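Local coordinates for laminarinase (Aquimarina sp., PDB 6JIA), which probably hydrolyses the beta-1,3-glucosidic bonds of laminarin, as a glycoside hydrolase of family 16, at residues P97-L102 with F197-N202; G115-M120 with G131-Q136; E121-E126 with G207-F212. All coordinates share one frame; numbering follows the deposited sequence.

How the contacts relate
Contact 1 pairs neighbouring strands 95-103 and 197-205 near the middle of the chain. On the other side of strand 95-103 lies strand 116-118, which contact 2 joins to strand 128-136; the two contact centres are about 10 Å apart, and probable hydrogen bonds, such as I117 N with M101 O (3.0 Å), join them. Contact 3 joins two loops, its centre about 17 Å from that of contact 1 and 16 Å from that of contact 2. In sequence both segments of contact 2 fall between those of contact 1, whereas contact 3 alternates with each. All three touch the same glucose, so segments distant in sequence assemble one sugar-binding cleft.

Contact 1. Residues P97-L102 with F197-N202. With GLC (alpha-D-glucopyranose), chain B.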
loop_
_atom_site.group_PDB
_atom_site.type_symbol
_atom_site.label_atom_id
_atom_site.label_comp_id
_atom_site.label_asym_id
_atom_site.label_seq_id
_atom_site.Cartn_x
_atom_site.Cartn_y
_atom_site.Cartn_z
ATOM N N PRO A 97 4.578 -5.397 -4.156
ATOM C CA PRO A 97 4.590 -4.023 -3.639
ATOM C C PRO A 97 3.165 -3.518 -3.393
ATOM O O PRO A 97 2.228 -3.982 -4.107
ATOM C CB PRO A 97 5.240 -3.185 -4.748
ATOM C CG PRO A 97 5.378 -4.098 -5.966
ATOM C CD PRO A 97 4.903 -5.474 -5.582
ATOM N N ALA A 98 3.004 -2.615 -2.415
ATOM C CA ALA A 98 1.685 -2.059 -2.096
ATOM C C ALA A 98 1.818 -0.633 -1.584
ATOM O O ALA A 98 2.796 -0.284 -0.893
ATOM C CB ALA A 98 0.974 -2.963 -1.119
ATOM N N PHE A 99 0.811 0.145 -1.948
ATOM C CA PHE A 99 0.544 1.505 -1.456
ATOM C C PHE A 99 -0.915 1.495 -1.007
ATOM O O PHE A 99 -1.800 1.298 -1.849
ATOM C CB PHE A 99 0.851 2.519 -2.561
ATOM C CG PHE A 99 0.376 3.924 -2.281
ATOM C CD1 PHE A 99 0.593 4.517 -1.056
ATOM C CD2 PHE A 99 -0.231 4.680 -3.266
ATOM C CE1 PHE A 99 0.238 5.848 -0.816
ATOM C CE2 PHE A 99 -0.619 6.001 -3.017
ATOM C CZ PHE A 99 -0.397 6.577 -1.794
ATOM N N TRP A 100 -1.145 1.606 0.294
ATOM C CA TRP A 100 -2.458 1.298 0.899
ATOM C C TRP A 100 -2.686 2.059 2.197
ATOM O O TRP A 100 -1.827 2.859 2.650
ATOM C CB TRP A 100 -2.606 -0.205 1.083
ATOM C CG TRP A 100 -1.567 -0.910 1.898
ATOM C CD1 TRP A 100 -0.216 -1.014 1.664
ATOM C CD2 TRP A 100 -1.839 -1.770 3.012
ATOM N NE1 TRP A 100 0.366 -1.839 2.582
ATOM C CE2 TRP A 100 -0.609 -2.352 3.396
ATOM C CE3 TRP A 100 -3.007 -2.174 3.652
ATOM C CZ2 TRP A 100 -0.527 -3.280 4.442
ATOM C CZ3 TRP A 100 -2.917 -3.063 4.706
ATOM C CH2 TRP A 100 -1.695 -3.609 5.086
ATOM N N MET A 101 -3.855 1.834 2.736
ATOM C CA MET A 101 -4.349 2.541 3.931
ATOM C C MET A 101 -5.087 1.540 4.820
ATOM O O MET A 101 -5.678 0.631 4.278
ATOM C CB MET A 101 -5.281 3.664 3.478
ATOM C CG MET A 101 -4.636 4.668 2.527
ATOM S SD MET A 101 -5.782 6.117 2.318
ATOM C CE MET A 101 -5.346 7.018 3.794
ATOM N N LEU A 102 -5.055 1.769 6.123
ATOM C CA LEU A 102 -5.768 1.017 7.187
ATOM C C LEU A 102 -6.495 2.019 8.087
ATOM O O LEU A 102 -5.928 3.087 8.397
ATOM C CB LEU A 102 -4.768 0.206 8.004
ATOM C CG LEU A 102 -4.264 -1.095 7.385
ATOM C CD1 LEU A 102 -3.115 -1.668 8.256
ATOM C CD2 LEU A 102 -5.397 -2.107 7.245
ATOM N N PHE A 197 -8.035 7.023 8.387
ATOM C CA PHE A 197 -7.125 5.984 7.870
ATOM C C PHE A 197 -5.725 6.574 7.791
ATOM O O PHE A 197 -5.540 7.796 7.500
ATOM C CB PHE A 197 -7.584 5.536 6.470
ATOM C CG PHE A 197 -8.723 4.552 6.434
ATOM C CD1 PHE A 197 -9.989 4.914 6.858
ATOM C CD2 PHE A 197 -8.545 3.282 5.906
ATOM C CE1 PHE A 197 -11.022 3.985 6.883
ATOM C CE2 PHE A 197 -9.590 2.369 5.881
ATOM C CZ PHE A 197 -10.837 2.735 6.347
ATOM N N PHE A 198 -4.745 5.697 7.957
ATOM C CA PHE A 198 -3.311 6.026 7.838
ATOM C C PHE A 198 -2.750 5.314 6.601
ATOM O O PHE A 198 -3.464 4.431 6.060
ATOM C CB PHE A 198 -2.573 5.668 9.134
ATOM C CG PHE A 198 -2.528 4.224 9.497
ATOM C CD1 PHE A 198 -1.545 3.399 8.955
ATOM C CD2 PHE A 198 -3.389 3.692 10.442
ATOM C CE1 PHE A 198 -1.455 2.077 9.344
ATOM C CE2 PHE A 198 -3.304 2.360 10.802
ATOM C CZ PHE A 198 -2.347 1.545 10.238
ATOM N N ILE A 199 -1.574 5.748 6.135
ATOM C CA ILE A 199 -0.975 5.263 4.858
ATOM C C ILE A 199 0.088 4.225 5.192
ATOM O O ILE A 199 0.792 4.399 6.203
ATOM C CB ILE A 199 -0.394 6.449 4.063
ATOM C CG1 ILE A 199 -1.500 7.329 3.467
ATOM C CG2 ILE A 199 0.555 5.979 3.001
ATOM C CD1 ILE A 199 -1.007 8.638 2.909
ATOM N N LEU A 200 0.217 3.207 4.338
ATOM C CA LEU A 200 1.367 2.277 4.352
ATOM C C LEU A 200 2.035 2.228 2.977
ATOM O O LEU A 200 1.374 2.344 1.930
ATOM C CB LEU A 200 0.890 0.872 4.732
ATOM C CG LEU A 200 0.166 0.788 6.064
ATOM C CD1 LEU A 200 -1.331 0.945 5.857
ATOM C CD2 LEU A 200 0.469 -0.531 6.766
ATOM N N LEU A 201 3.330 1.927 2.991
ATOM C CA LEU A 201 4.073 1.530 1.791
ATOM C C LEU A 201 4.853 0.268 2.126
ATOM O O LEU A 201 5.495 0.234 3.179
ATOM C CB LEU A 201 5.060 2.626 1.416
ATOM C CG LEU A 201 4.507 3.837 0.692
ATOM C CD1 LEU A 201 5.562 4.945 0.707
ATOM C CD2 LEU A 201 4.106 3.466 -0.729
ATOM N N ASN A 202 4.853 -0.714 1.242
ATOM C CA ASN A 202 5.734 -1.877 1.480
ATOM C C ASN A 202 6.039 -2.577 0.180
ATOM O O ASN A 202 5.392 -2.279 -0.833
ATOM C CB ASN A 202 5.104 -2.843 2.485
ATOM C CG ASN A 202 3.897 -3.543 1.903
ATOM O OD1 ASN A 202 2.786 -2.979 1.857
ATOM N ND2 ASN A 202 4.109 -4.760 1.422
HETATM C C1 GLC B . -4.489 -5.755 1.490
HETATM C C2 GLC B . -4.368 -7.054 2.271
HETATM C C3 GLC B . -3.269 -7.013 3.282
HETATM C C4 GLC B . -1.974 -6.681 2.608
HETATM C C5 GLC B . -2.125 -5.264 1.937
HETATM C C6 GLC B . -0.878 -4.843 1.130
HETATM O O1 GLC B . -5.043 -4.700 2.281
HETATM O O2 GLC B . -5.633 -7.377 2.752
HETATM O O3 GLC B . -3.184 -8.299 3.916
HETATM O O4 GLC B . -0.889 -6.757 3.515
HETATM O O5 GLC B . -3.193 -5.439 0.951
HETATM O O6 GLC B . -0.523 -5.808 0.129
#
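Strands 97-102 and 197-202 run antiparallel (150°), their axes 4.5 Å apart at closest, with A98, W100 and L102 in hydrogen-bonded pairs with N202, L200 and F198, each closed by two backbone bonds. On the face carrying these six side chains, the W100 indole is held from three sides. L200 CB approaches one face, 3.7 Å from the centroid of the five-membered ring, in a CH-pi contact. The glucose covers the opposite face, its C6 3.4 Å from W100 CE2. At the edge, W100 NE1 donates to N202 OD1 (2.8 Å), almost in line with the amide C=O though tilted from the indole plane; this should fix the ring's rotation. The chi1 of 57°, with CG between the backbone N and carbonyl carbon, sets one face of the indole against the sugar. L102 CB sits over the F198 ring, 3.6 Å from CZ. On the face of F99, M101, I199 and L201, F99 CD1 meets L201 CD2 at 3.7 Å, and M101 CE packs on I199 CG1 and touches F197 CB. F99 and I199 continue onto V83 and V228. Such an aromatic platform on a concave sheet typifies the sugar-binding cleft of the family 16 jelly-roll sandwich.

Contact 2. Residues G115-M120 with G131-Q136. With GLC (alpha-D-glucopyranose), chain B.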
loop_
_atom_site.group_PDB
_atom_site.type_symbol
_atom_site.label_atom_id
_atom_site.label_comp_id
_atom_site.label_asym_id
_atom_site.label_seq_id
_atom_site.Cartn_x
_atom_site.Cartn_y
_atom_site.Cartn_z
ATOM N N GLY A 115 -11.151 -1.784 8.102
ATOM C CA GLY A 115 -11.109 -1.442 6.678
ATOM C C GLY A 115 -9.681 -1.281 6.149
ATOM O O GLY A 115 -8.759 -0.841 6.883
ATOM N N ALA A 116 -9.530 -1.532 4.859
ATOM C CA ALA A 116 -8.301 -1.251 4.099
ATOM C C ALA A 116 -8.671 -0.712 2.728
ATOM O O ALA A 116 -9.620 -1.227 2.106
ATOM C CB ALA A 116 -7.482 -2.515 4.008
ATOM N N ILE A 117 -7.953 0.313 2.284
ATOM C CA ILE A 117 -8.022 0.844 0.904
ATOM C C ILE A 117 -6.659 0.603 0.279
ATOM O O ILE A 117 -5.720 1.309 0.687
ATOM C CB ILE A 117 -8.347 2.343 0.862
ATOM C CG1 ILE A 117 -9.511 2.718 1.792
ATOM C CG2 ILE A 117 -8.619 2.739 -0.590
ATOM C CD1 ILE A 117 -9.676 4.236 1.921
ATOM N N ASP A 118 -6.554 -0.376 -0.617
ATOM C CA ASP A 118 -5.328 -0.566 -1.413
ATOM C C ASP A 118 -5.367 0.385 -2.609
ATOM O O ASP A 118 -6.207 0.214 -3.494
ATOM C CB ASP A 118 -5.155 -2.008 -1.883
ATOM C CG ASP A 118 -4.816 -2.938 -0.724
ATOM O OD1 ASP A 118 -5.758 -3.392 -0.106
ATOM O OD2 ASP A 118 -3.568 -3.192 -0.470
ATOM N N ILE A 119 -4.500 1.380 -2.612
ATOM C CA ILE A 119 -4.439 2.367 -3.714
ATOM C C ILE A 119 -3.696 1.778 -4.908
ATOM O O ILE A 119 -4.100 2.024 -6.077
ATOM C CB ILE A 119 -3.818 3.673 -3.213
ATOM C CG1 ILE A 119 -4.610 4.258 -2.034
ATOM C CG2 ILE A 119 -3.724 4.622 -4.403
ATOM C CD1 ILE A 119 -3.886 5.338 -1.269
ATOM N N MET A 120 -2.678 0.983 -4.634
ATOM C CA MET A 120 -1.918 0.263 -5.678
ATOM C C MET A 120 -1.442 -1.024 -5.043
ATOM O O MET A 120 -0.811 -0.947 -3.960
ATOM C CB MET A 120 -0.680 1.022 -6.182
ATOM C CG MET A 120 0.039 0.389 -7.313
ATOM S SD MET A 120 1.129 -0.994 -6.858
ATOM C CE MET A 120 2.242 -0.236 -5.693
ATOM N N GLY A 131 -6.632 -2.017 -7.558
ATOM C CA GLY A 131 -7.191 -1.150 -6.521
ATOM C C GLY A 131 -8.328 -1.856 -5.839
ATOM O O GLY A 131 -9.204 -2.374 -6.545
ATOM N N THR A 132 -8.308 -1.913 -4.508
ATOM C CA THR A 132 -9.217 -2.780 -3.721
ATOM C C THR A 132 -9.634 -2.116 -2.403
ATOM O O THR A 132 -8.798 -1.482 -1.766
ATOM C CB THR A 132 -8.516 -4.097 -3.404
ATOM O OG1 THR A 132 -7.938 -4.605 -4.597
ATOM C CG2 THR A 132 -9.458 -5.132 -2.839
ATOM N N ILE A 133 -10.874 -2.367 -1.961
ATOM C CA ILE A 133 -11.255 -2.165 -0.539
ATOM C C ILE A 133 -11.511 -3.518 0.096
ATOM O O ILE A 133 -12.031 -4.445 -0.588
ATOM C CB ILE A 133 -12.482 -1.257 -0.381
ATOM C CG1 ILE A 133 -13.546 -1.531 -1.446
ATOM C CG2 ILE A 133 -12.042 0.188 -0.335
ATOM C CD1 ILE A 133 -14.917 -0.895 -1.102
ATOM N N HIS A 134 -11.161 -3.597 1.364
ATOM C CA HIS A 134 -11.386 -4.771 2.232
ATOM C C HIS A 134 -12.118 -4.298 3.470
ATOM O O HIS A 134 -11.703 -3.301 4.017
ATOM C CB HIS A 134 -10.067 -5.395 2.680
ATOM C CG HIS A 134 -9.194 -5.874 1.575
ATOM N ND1 HIS A 134 -9.128 -7.196 1.235
ATOM C CD2 HIS A 134 -8.278 -5.225 0.804
ATOM C CE1 HIS A 134 -8.219 -7.365 0.289
ATOM N NE2 HIS A 134 -7.689 -6.163 -0.003
ATOM N N TRP A 135 -13.096 -5.063 3.934
ATOM C CA TRP A 135 -13.905 -4.667 5.104
ATOM C C TRP A 135 -14.726 -5.854 5.597
ATOM O O TRP A 135 -14.594 -6.965 5.013
ATOM C CB TRP A 135 -14.733 -3.417 4.769
ATOM C CG TRP A 135 -15.955 -3.627 3.922
ATOM C CD1 TRP A 135 -17.247 -3.657 4.377
ATOM C CD2 TRP A 135 -16.018 -3.870 2.511
ATOM N NE1 TRP A 135 -18.108 -3.889 3.343
ATOM C CE2 TRP A 135 -17.386 -4.033 2.186
ATOM C CE3 TRP A 135 -15.061 -3.951 1.485
ATOM C CZ2 TRP A 135 -17.820 -4.272 0.890
ATOM C CZ3 TRP A 135 -15.492 -4.201 0.203
ATOM C CH2 TRP A 135 -16.851 -4.342 -0.094
ATOM N N GLN A 136 -15.547 -5.590 6.620
ATOM C CA GLN A 136 -16.484 -6.543 7.254
ATOM C C GLN A 136 -17.883 -6.016 6.940
ATOM O O GLN A 136 -18.170 -4.896 7.397
ATOM C CB GLN A 136 -16.156 -6.589 8.749
ATOM C CG GLN A 136 -15.950 -7.968 9.306
ATOM C CD GLN A 136 -15.515 -7.916 10.754
ATOM O OE1 GLN A 136 -16.044 -7.153 11.564
ATOM N NE2 GLN A 136 -14.539 -8.743 11.088
HETATM C C1 GLC B . -4.489 -5.755 1.490
HETATM C C2 GLC B . -4.368 -7.054 2.271
HETATM C C3 GLC B . -3.269 -7.013 3.282
HETATM C C4 GLC B . -1.974 -6.681 2.608
HETATM C C5 GLC B . -2.125 -5.264 1.937
HETATM C C6 GLC B . -0.878 -4.843 1.130
HETATM O O1 GLC B . -5.043 -4.700 2.281
HETATM O O2 GLC B . -5.633 -7.377 2.752
HETATM O O3 GLC B . -3.184 -8.299 3.916
HETATM O O4 GLC B . -0.889 -6.757 3.515
HETATM O O5 GLC B . -3.193 -5.439 0.951
HETATM O O6 GLC B . -0.523 -5.808 0.129
#
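G115 meets H134 first, its CA 3.3 Å from H134 O; phi is positive here, which suits glycine. A116 then forms an antiparallel hydrogen-bonded pair with H134, N-H to O in both directions and each bond 2.9 Å, and its methyl faces the sugar with CB 3.7 Å from glucose O1. I117 turns to the other face of the sheet, where CG1 and the I133 CG2 branch only approach at 4.2 Å; F193 packs on both. Residues 116-121 align with the ExDxxE signature of family 16 hydrolases, whose first glutamate is the nucleophile; the deposited chain has A116 there and so lacks that carboxylate. D118, the central acid of that signature, pairs with T132: D118 N gives a 2.8 Å bond to T132 O, and T132 N returns a longer one to D118 O. With CG anti to its carbonyl carbon (chi1 -70°), the D118 carboxylate stands on the sugar side, and OD1 accepts the glucose O1 hydroxyl at 2.8 Å. The same OD1 lies at the edge of the H134 imidazole, 3.2 Å from CD2, while glucose O2 sits 3.5 Å above the ring plane, over its centre. A hydrogen bond between H134 ND1 and Y142 OH helps hold the ring in this orientation. Without the imidazole, as with an alanine here, Y142 would probably lose its partner and a gap would open beside D118 and the glucose. At I119 the chain turns a corner; I119 and M120 both lie opposite F99 in a classic beta bulge; the M120 backbone is hydrogen-bonded to F99, while the I119 side chain packs on F99 and M101.

Contact 3. Residues E121-E126 with G207-F212; sequences EHVNTE and GNWPGF. With GLC (alpha-D-glucopyranose), chain B.
Part of the wall of the glucose-binding cleft is made where E121, which touches the sugar, meets W209. E121 OE2 accepts the glucose O6 hydroxyl at 2.8 Å and lies at the edge of the W209 indole, 3.5 Å from CZ3, with carboxylate and ring planes 72° apart. Its CG is anti to the carbonyl carbon (chi1 -67°) and the chain beyond is extended, which carries the carboxylate out to O6; W96 NE1 also donates to OE2. E121 ends the ExDxxE signature; the glutamate at this position is the general acid/base in relatives, a role E121 probably shares. V123 presses CG1 on one face of the indole, 3.6 Å from the centroid of the six-membered ring and 9° off its normal, a CH-pi contact. W96 and H130 also pack against this indole. N124 ND2 donates to P210 O at 2.9 Å, in the carbonyl plane on a lone pair, while N124 OD1 accepts from G94 N. V123 to E126 form a type II' turn closed by E126 N to V123 O, and H122 NE2, just before it, bonds E126 O at 2.7 Å. A water links E126 OE2 to W209 NE1.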
loop_
_atom_site.group_PDB
_atom_site.type_symbol
_atom_site.label_atom_id
_atom_site.label_comp_id
_atom_site.label_asym_id
_atom_site.label_seq_id
_atom_site.Cartn_x
_atom_site.Cartn_y
_atom_site.Cartn_z
ATOM N N GLU A 121 -1.718 -2.126 -5.725
ATOM C CA GLU A 121 -0.976 -3.384 -5.531
ATOM C C GLU A 121 -0.566 -3.951 -6.878
ATOM O O GLU A 121 -1.285 -3.822 -7.851
ATOM C CB GLU A 121 -1.798 -4.428 -4.787
ATOM C CG GLU A 121 -2.072 -4.051 -3.357
ATOM C CD GLU A 121 -2.894 -5.107 -2.660
ATOM O OE1 GLU A 121 -4.167 -5.115 -2.899
ATOM O OE2 GLU A 121 -2.258 -5.999 -2.054
ATOM N N HIS A 122 0.540 -4.660 -6.871
ATOM C CA HIS A 122 1.019 -5.391 -8.057
ATOM C C HIS A 122 1.641 -6.681 -7.556
ATOM O O HIS A 122 2.233 -6.640 -6.450
ATOM C CB HIS A 122 2.026 -4.530 -8.823
ATOM C CG HIS A 122 2.615 -5.212 -10.006
ATOM N ND1 HIS A 122 3.819 -5.875 -9.947
ATOM C CD2 HIS A 122 2.159 -5.372 -11.260
ATOM C CE1 HIS A 122 4.088 -6.415 -11.134
ATOM N NE2 HIS A 122 3.087 -6.123 -11.960
ATOM N N VAL A 123 1.501 -7.740 -8.357
ATOM C CA VAL A 123 2.156 -9.039 -8.077
ATOM C C VAL A 123 2.936 -9.510 -9.289
ATOM O O VAL A 123 2.477 -9.300 -10.462
ATOM C CB VAL A 123 1.138 -10.076 -7.583
ATOM C CG1 VAL A 123 0.624 -9.672 -6.215
ATOM C CG2 VAL A 123 -0.010 -10.281 -8.557
ATOM N N ASN A 124 4.040 -10.191 -9.002
ATOM C CA ASN A 124 4.737 -11.019 -10.003
ATOM C C ASN A 124 5.115 -10.137 -11.188
ATOM O O ASN A 124 5.747 -9.054 -10.954
ATOM C CB ASN A 124 3.892 -12.252 -10.323
ATOM C CG ASN A 124 3.686 -13.130 -9.107
ATOM O OD1 ASN A 124 4.597 -13.277 -8.294
ATOM N ND2 ASN A 124 2.486 -13.666 -8.960
ATOM N N THR A 125 4.853 -10.580 -12.416
ATOM C CA THR A 125 5.188 -9.794 -13.627
ATOM C C THR A 125 3.900 -9.346 -14.319
ATOM O O THR A 125 3.934 -9.101 -15.509
ATOM C CB THR A 125 6.110 -10.599 -14.545
ATOM O OG1 THR A 125 5.399 -11.783 -14.887
ATOM C CG2 THR A 125 7.416 -10.935 -13.862
ATOM N N GLU A 126 2.794 -9.193 -13.598
ATOM C CA GLU A 126 1.524 -8.801 -14.257
ATOM C C GLU A 126 1.680 -7.452 -14.984
ATOM O O GLU A 126 2.326 -6.572 -14.476
ATOM C CB GLU A 126 0.370 -8.764 -13.259
ATOM C CG GLU A 126 -0.006 -10.143 -12.786
ATOM C CD GLU A 126 -1.231 -10.186 -11.919
ATOM O OE1 GLU A 126 -1.857 -9.105 -11.709
ATOM O OE2 GLU A 126 -1.561 -11.301 -11.455
ATOM N N GLY A 207 3.754 -14.950 -0.662
ATOM C CA GLY A 207 2.463 -14.847 0.035
ATOM C C GLY A 207 1.337 -15.465 -0.752
ATOM O O GLY A 207 1.566 -15.869 -1.870
ATOM N N ASN A 208 0.143 -15.529 -0.153
ATOM C CA ASN A 208 -0.976 -16.343 -0.688
ATOM C C ASN A 208 -1.298 -15.868 -2.119
ATOM O O ASN A 208 -1.413 -16.706 -3.027
ATOM C CB ASN A 208 -2.159 -16.287 0.260
ATOM C CG ASN A 208 -1.876 -16.989 1.575
ATOM O OD1 ASN A 208 -1.091 -17.946 1.644
ATOM N ND2 ASN A 208 -2.445 -16.440 2.631
ATOM N N TRP A 209 -1.308 -14.563 -2.351
ATOM C CA TRP A 209 -1.683 -13.993 -3.662
ATOM C C TRP A 209 -0.572 -14.126 -4.698
ATOM O O TRP A 209 -0.803 -14.764 -5.732
ATOM C CB TRP A 209 -2.249 -12.593 -3.486
ATOM C CG TRP A 209 -2.659 -11.959 -4.765
ATOM C CD1 TRP A 209 -2.972 -12.558 -5.943
ATOM C CD2 TRP A 209 -2.758 -10.547 -4.985
ATOM N NE1 TRP A 209 -3.258 -11.619 -6.881
ATOM C CE2 TRP A 209 -3.136 -10.373 -6.328
ATOM C CE3 TRP A 209 -2.569 -9.431 -4.175
ATOM C CZ2 TRP A 209 -3.318 -9.108 -6.886
ATOM C CZ3 TRP A 209 -2.735 -8.182 -4.721
ATOM C CH2 TRP A 209 -3.112 -8.029 -6.059
ATOM N N PRO A 210 0.649 -13.582 -4.519
ATOM C CA PRO A 210 1.661 -13.721 -5.568
ATOM C C PRO A 210 2.177 -15.157 -5.716
ATOM O O PRO A 210 2.714 -15.525 -6.785
ATOM C CB PRO A 210 2.789 -12.796 -5.087
ATOM C CG PRO A 210 2.623 -12.712 -3.577
ATOM C CD PRO A 210 1.131 -12.807 -3.354
ATOM N N GLY A 211 2.049 -15.942 -4.645
ATOM C CA GLY A 211 2.602 -17.303 -4.623
ATOM C C GLY A 211 4.005 -17.373 -4.063
ATOM O O GLY A 211 4.528 -16.368 -3.525
ATOM N N PHE A 212 4.620 -18.548 -4.173
ATOM C CA PHE A 212 5.899 -18.891 -3.507
ATOM C C PHE A 212 6.931 -19.349 -4.535
ATOM O O PHE A 212 7.962 -19.891 -4.144
ATOM C CB PHE A 212 5.662 -19.928 -2.393
ATOM C CG PHE A 212 4.565 -19.500 -1.436
ATOM C CD1 PHE A 212 4.853 -18.689 -0.349
ATOM C CD2 PHE A 212 3.251 -19.924 -1.617
ATOM C CE1 PHE A 212 3.841 -18.270 0.505
ATOM C CE2 PHE A 212 2.241 -19.505 -0.760
ATOM C CZ PHE A 212 2.543 -18.680 0.304
HETATM C C1 GLC B . -4.489 -5.755 1.490
HETATM C C2 GLC B . -4.368 -7.054 2.271
HETATM C C3 GLC B . -3.269 -7.013 3.282
HETATM C C4 GLC B . -1.974 -6.681 2.608
HETATM C C5 GLC B . -2.125 -5.264 1.937
HETATM C C6 GLC B . -0.878 -4.843 1.130
HETATM O O1 GLC B . -5.043 -4.700 2.281
HETATM O O2 GLC B . -5.633 -7.377 2.752
HETATM O O3 GLC B . -3.184 -8.299 3.916
HETATM O O4 GLC B . -0.889 -6.757 3.515
HETATM O O5 GLC B . -3.193 -5.439 0.951
HETATM O O6 GLC B . -0.523 -5.808 0.129
HETATM O O HOH W 1 -3.709 -11.591 -9.992
#